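Local coordinates for putative endonuclease/exonuclease/phosphatase family protein (PDB 3G6S) that probably hydrolyses phosphodiester bonds as an endonuclease or RNA exonuclease of the DNase I-like fold, at residues T170-V175 with S249-Q254; D194-A199 with C220-F225. All blocks are in the same frame, centred on the assembly; numbering follows the deposited sequence.

Interaction 1 of 2, residues T170-V175 with S249-Q254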
loop_
_atom_site.group_PDB
_atom_site.type_symbol
_atom_site.label_atom_id
_atom_site.label_comp_id
_atom_site.label_asym_id
_atom_site.label_seq_id
_atom_site.Cartn_x
_atom_site.Cartn_y
_atom_site.Cartn_z
ATOM N N THR A 170 -3.628 1.435 -2.526
ATOM C CA THR A 170 -2.197 1.607 -2.384
ATOM C C THR A 170 -1.527 0.260 -2.565
ATOM O O THR A 170 -2.179 -0.789 -2.502
ATOM C CB THR A 170 -1.813 2.137 -0.977
ATOM O OG1 THR A 170 -2.304 1.242 0.032
ATOM C CG2 THR A 170 -2.372 3.519 -0.757
ATOM N N GLY A 171 -0.218 0.299 -2.784
ATOM C CA GLY A 171 0.522 -0.935 -2.928
ATOM C C GLY A 171 1.722 -0.870 -3.833
ATOM O O GLY A 171 2.038 0.168 -4.417
ATOM N N ASP A 172 2.402 -2.006 -3.925
ATOM C CA ASP A 172 3.564 -2.151 -4.769
ATOM C C ASP A 172 3.061 -2.920 -5.975
ATOM O O ASP A 172 2.580 -4.046 -5.851
ATOM C CB ASP A 172 4.636 -2.971 -4.066
ATOM C CG ASP A 172 5.945 -2.965 -4.812
ATOM O OD1 ASP A 172 5.925 -3.093 -6.060
ATOM O OD2 ASP A 172 6.994 -2.838 -4.146
ATOM N N PHE A 173 3.176 -2.318 -7.143
ATOM C CA PHE A 173 2.710 -2.977 -8.338
ATOM C C PHE A 173 3.805 -3.612 -9.190
ATOM O O PHE A 173 3.513 -4.272 -10.190
ATOM C CB PHE A 173 1.894 -1.985 -9.160
ATOM C CG PHE A 173 0.727 -1.418 -8.414
ATOM C CD1 PHE A 173 0.923 -0.459 -7.415
ATOM C CD2 PHE A 173 -0.565 -1.890 -8.660
ATOM C CE1 PHE A 173 -0.150 0.023 -6.667
ATOM C CE2 PHE A 173 -1.652 -1.418 -7.920
ATOM C CZ PHE A 173 -1.445 -0.456 -6.913
ATOM N N ASN A 174 5.058 -3.415 -8.796
ATOM C CA ASN A 174 6.183 -3.978 -9.528
ATOM C C ASN A 174 6.232 -3.580 -10.992
ATOM O O ASN A 174 6.674 -4.354 -11.836
ATOM C CB ASN A 174 6.186 -5.504 -9.442
ATOM C CG ASN A 174 6.712 -6.007 -8.129
ATOM O OD1 ASN A 174 7.787 -5.600 -7.674
ATOM N ND2 ASN A 174 5.970 -6.918 -7.514
ATOM N N VAL A 175 5.748 -2.387 -11.305
ATOM C CA VAL A 175 5.786 -1.899 -12.683
ATOM C C VAL A 175 5.772 -0.384 -12.662
ATOM O O VAL A 175 5.507 0.236 -11.630
ATOM C CB VAL A 175 4.584 -2.414 -13.524
ATOM C CG1 VAL A 175 4.783 -3.882 -13.861
ATOM C CG2 VAL A 175 3.279 -2.217 -12.765
ATOM N N SER A 249 14.209 1.374 4.242
ATOM C CA SER A 249 13.868 0.190 3.476
ATOM C C SER A 249 14.511 0.301 2.108
ATOM O O SER A 249 15.130 1.312 1.815
ATOM C CB SER A 249 12.337 0.123 3.362
ATOM O OG SER A 249 11.917 -0.465 2.154
ATOM N N ASP A 250 14.396 -0.734 1.283
ATOM C CA ASP A 250 14.957 -0.647 -0.058
ATOM C C ASP A 250 13.999 0.187 -0.913
ATOM O O ASP A 250 14.324 0.574 -2.034
ATOM C CB ASP A 250 15.165 -2.034 -0.683
ATOM C CG ASP A 250 13.965 -2.932 -0.534
ATOM O OD1 ASP A 250 12.842 -2.408 -0.362
ATOM O OD2 ASP A 250 14.140 -4.170 -0.596
ATOM N N HIS A 251 12.816 0.457 -0.367
ATOM C CA HIS A 251 11.812 1.270 -1.043
ATOM C C HIS A 251 11.645 2.623 -0.354
ATOM O O HIS A 251 12.052 2.810 0.796
ATOM C CB HIS A 251 10.446 0.586 -1.032
ATOM C CG HIS A 251 10.280 -0.482 -2.064
ATOM N ND1 HIS A 251 10.815 -1.744 -1.926
ATOM C CD2 HIS A 251 9.589 -0.491 -3.228
ATOM C CE1 HIS A 251 10.455 -2.488 -2.957
ATOM N NE2 HIS A 251 9.710 -1.751 -3.762
ATOM N N ASN A 252 11.045 3.564 -1.077
ATOM C CA ASN A 252 10.752 4.882 -0.540
ATOM C C ASN A 252 9.232 4.968 -0.376
ATOM O O ASN A 252 8.482 4.617 -1.274
ATOM C CB ASN A 252 11.217 5.991 -1.487
ATOM C CG ASN A 252 12.673 6.391 -1.261
ATOM O OD1 ASN A 252 13.263 6.097 -0.210
ATOM N ND2 ASN A 252 13.253 7.084 -2.238
ATOM N N PRO A 253 8.754 5.421 0.784
ATOM C CA PRO A 253 7.308 5.534 1.006
ATOM C C PRO A 253 6.733 6.693 0.195
ATOM O O PRO A 253 7.451 7.642 -0.141
ATOM C CB PRO A 253 7.216 5.798 2.503
ATOM C CG PRO A 253 8.442 6.653 2.731
ATOM C CD PRO A 253 9.506 5.920 1.946
ATOM N N GLN A 254 5.445 6.615 -0.126
ATOM C CA GLN A 254 4.793 7.687 -0.869
ATOM C C GLN A 254 3.653 8.257 -0.031
ATOM O O GLN A 254 2.648 7.578 0.191
ATOM C CB GLN A 254 4.221 7.177 -2.193
ATOM C CG GLN A 254 3.901 8.311 -3.162
ATOM C CD GLN A 254 2.882 7.945 -4.240
ATOM O OE1 GLN A 254 2.895 6.844 -4.794
ATOM N NE2 GLN A 254 2.001 8.887 -4.549
#
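D172 and H251 reach each other at the ends of their side chains, across backbones whose CA atoms stand 9.7 Å apart. OD2 of D172 lies 3.0 Å from NE2 of H251, approaching the ring obliquely, with the carboxylate and imidazole planes turned 73° apart. The carboxylate leaves strand 167-172 toward the histidine because chi1 of D172, at -171°, sets CG opposite the backbone N. The close side is buried and crowded with polar links. H251 ND1 donates to D250 OD1 at 2.6 Å, meeting that oxygen from above the carboxylate plane, and H251 N donates to S249 OG at 2.8 Å in an ST turn. F209 meets the ring from outside the two segments, and N10 ND2 hydrogen-bonds to D172 OD2. G171-N174 spell the GDFN motif and S249-H251 the SDH motif of the DNase I-like family, which in relatives come together at the active site. Glycine suits position 171 because, at its backbone angles, a CB would be jammed against the carbonyl oxygen of T170. Replacing H251 by alanine removes the ring, and D250 OD1 would probably lose its imidazole donor while a gap opened beside D172. On the looser side, the chain turns past D172 toward partly exposed N174 and V175, which do not meet 249-254. There the other carboxylate oxygen, D172 OD1, accepts from N174 N at 2.9 Å, an Asx turn that a short acidic side chain is well suited to close.

Interaction 2 of 2, residues D194-A199 with C220-F225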
loop_
_atom_site.group_PDB
_atom_site.type_symbol
_atom_site.label_atom_id
_atom_site.label_comp_id
_atom_site.label_asym_id
_atom_site.label_seq_id
_atom_site.Cartn_x
_atom_site.Cartn_y
_atom_site.Cartn_z
ATOM N N ASP A 194 -4.133 8.687 -10.599
ATOM C CA ASP A 194 -2.840 8.409 -9.999
ATOM C C ASP A 194 -2.589 9.616 -9.096
ATOM O O ASP A 194 -2.368 10.721 -9.587
ATOM C CB ASP A 194 -1.773 8.323 -11.087
ATOM C CG ASP A 194 -0.373 8.187 -10.523
ATOM O OD1 ASP A 194 -0.178 8.470 -9.324
ATOM O OD2 ASP A 194 0.530 7.811 -11.291
ATOM N N ALA A 195 -2.640 9.418 -7.782
ATOM C CA ALA A 195 -2.450 10.532 -6.848
ATOM C C ALA A 195 -1.184 11.347 -7.106
ATOM O O ALA A 195 -1.152 12.550 -6.853
ATOM C CB ALA A 195 -2.448 10.019 -5.406
ATOM N N TYR A 196 -0.139 10.692 -7.605
ATOM C CA TYR A 196 1.115 11.380 -7.864
ATOM C C TYR A 196 1.045 12.346 -9.054
ATOM O O TYR A 196 1.683 13.401 -9.037
ATOM C CB TYR A 196 2.229 10.354 -8.086
ATOM C CG TYR A 196 3.609 10.956 -8.061
ATOM C CD1 TYR A 196 4.096 11.578 -6.912
ATOM C CD2 TYR A 196 4.427 10.926 -9.185
ATOM C CE1 TYR A 196 5.359 12.163 -6.882
ATOM C CE2 TYR A 196 5.697 11.506 -9.157
ATOM C CZ TYR A 196 6.153 12.124 -8.001
ATOM O OH TYR A 196 7.403 12.706 -7.972
ATOM N N LYS A 197 0.275 11.983 -10.080
ATOM C CA LYS A 197 0.113 12.811 -11.276
ATOM C C LYS A 197 -0.988 13.873 -11.141
ATOM O O LYS A 197 -1.050 14.798 -11.946
ATOM C CB LYS A 197 -0.230 11.944 -12.490
ATOM C CG LYS A 197 0.942 11.525 -13.368
ATOM C CD LYS A 197 1.495 10.163 -12.989
ATOM C CE LYS A 197 2.441 9.637 -14.064
ATOM N NZ LYS A 197 1.737 9.520 -15.375
ATOM N N THR A 198 -1.867 13.746 -10.149
ATOM C CA THR A 198 -2.951 14.719 -9.990
ATOM C C THR A 198 -2.811 15.631 -8.781
ATOM O O THR A 198 -3.633 16.521 -8.585
ATOM C CB THR A 198 -4.342 14.025 -9.902
ATOM O OG1 THR A 198 -4.318 13.011 -8.887
ATOM C CG2 THR A 198 -4.722 13.418 -11.230
ATOM N N ALA A 199 -1.781 15.399 -7.972
ATOM C CA ALA A 199 -1.542 16.209 -6.780
ATOM C C ALA A 199 -1.237 17.652 -7.158
ATOM O O ALA A 199 -0.525 17.911 -8.127
ATOM C CB ALA A 199 -0.376 15.635 -5.975
ATOM N N CYS A 220 16.666 4.853 -11.076
ATOM C CA CYS A 220 15.617 4.330 -10.211
ATOM C C CYS A 220 14.235 4.536 -10.827
ATOM O O CYS A 220 13.989 5.512 -11.543
ATOM C CB CYS A 220 15.677 5.001 -8.845
ATOM S SG CYS A 220 17.102 4.550 -7.852
ATOM N N GLU A 221 13.336 3.605 -10.540
ATOM C CA GLU A 221 11.990 3.676 -11.067
ATOM C C GLU A 221 10.957 3.780 -9.960
ATOM O O GLU A 221 11.231 3.480 -8.791
ATOM C CB GLU A 221 11.677 2.437 -11.890
ATOM C CG GLU A 221 12.759 2.035 -12.862
ATOM C CD GLU A 221 12.365 0.806 -13.648
ATOM O OE1 GLU A 221 11.795 -0.132 -13.033
ATOM O OE2 GLU A 221 12.635 0.771 -14.871
ATOM N N LYS A 222 9.759 4.203 -10.350
ATOM C CA LYS A 222 8.640 4.334 -9.429
ATOM C C LYS A 222 7.730 3.138 -9.676
ATOM O O LYS A 222 7.145 3.021 -10.746
ATOM C CB LYS A 222 7.883 5.638 -9.701
ATOM C CG LYS A 222 6.601 5.785 -8.904
ATOM C CD LYS A 222 6.095 7.214 -8.961
ATOM C CE LYS A 222 5.065 7.493 -7.863
ATOM N NZ LYS A 222 3.822 6.684 -8.028
ATOM N N ILE A 223 7.623 2.246 -8.698
ATOM C CA ILE A 223 6.781 1.069 -8.846
ATOM C C ILE A 223 5.713 1.006 -7.780
ATOM O O ILE A 223 4.947 0.043 -7.720
ATOM C CB ILE A 223 7.598 -0.227 -8.789
ATOM C CG1 ILE A 223 8.310 -0.339 -7.444
ATOM C CG2 ILE A 223 8.608 -0.237 -9.931
ATOM C CD1 ILE A 223 9.183 -1.564 -7.316
ATOM N N ASP A 224 5.666 2.025 -6.931
ATOM C CA ASP A 224 4.667 2.075 -5.868
ATOM C C ASP A 224 3.694 3.196 -6.176
ATOM O O ASP A 224 4.106 4.285 -6.546
ATOM C CB ASP A 224 5.359 2.279 -4.515
ATOM C CG ASP A 224 6.274 1.100 -4.149
ATOM O OD1 ASP A 224 7.506 1.200 -4.349
ATOM O OD2 ASP A 224 5.754 0.060 -3.680
ATOM N N PHE A 225 2.400 2.940 -6.034
ATOM C CA PHE A 225 1.417 3.972 -6.353
ATOM C C PHE A 225 0.268 4.114 -5.372
ATOM O O PHE A 225 -0.035 3.212 -4.586
ATOM C CB PHE A 225 0.796 3.711 -7.734
ATOM C CG PHE A 225 1.793 3.561 -8.840
ATOM C CD1 PHE A 225 2.065 4.625 -9.702
ATOM C CD2 PHE A 225 2.455 2.346 -9.030
ATOM C CE1 PHE A 225 2.985 4.484 -10.744
ATOM C CE2 PHE A 225 3.376 2.185 -10.062
ATOM C CZ PHE A 225 3.645 3.255 -10.926
HETATM O O HOH W 1 3.083 7.808 -10.326
HETATM O O HOH W 2 0.529 7.289 -7.132
#
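K222 places its CE over one face of the Y196 ring and carries its amine on to the neighbourhood of D194. From CB, extended torsions take the chain through CG without a close approach to 194-199. CD is the first atom to meet the tyrosine, 4.1 Å from Y196 CD2. CE then sits 4.1 Å from the ring centroid and 26° off the normal, a CH-pi contact in which its hydrogens, polarised by the neighbouring ammonium, probably suit the electron-rich face. A bend at chi4 (-64°) turns NZ to within 4.0 Å of Y196 CB and lets it donate to D224 O at 2.8 Å, in the carbonyl plane. NZ also donates to a water 2.7 Å away, which donates in turn to D194 OD2. The charges are linked through this water rather than by a salt bridge; K222 NZ is 4.6 Å from D194 OD1. That OD1 accepts from Y196 N at 2.8 Å, while OD2 bonds to Y182 OH and lies 3.9 Å from CD1 at the edge of the F225 ring. Aspartate suits this place, its short acidic side chain folding back on the backbone: D194 is the N-cap of the short, weakly bonded helix 195-198, which follows the outermost strand of one sheet in the DNase I-like fold.

How the interactions relate
Interaction 2 is nested within the chain loop that interaction 1 closes, and their centres are 10 Å apart. Both reach the same sheet, in which strands 167-172 and 224-228 are antiparallel neighbours. Past the end of the first strand, F173 N probably bonds to I223 O at 3.0 Å. D224, whose carbonyl holds K222 in interaction 2, turns its carboxylate the other way, bringing D224 OD2 to 3.2 Å from D172 OD2, an acidic pair beside H251. The weak bond from K222 NZ to Q254 OE1 provides another tie. Interaction 1, carrying the GDFN and SDH motifs, probably lies at the active site, as in DNase I-like relatives, while interaction 2 lies farther toward the sheet's edge.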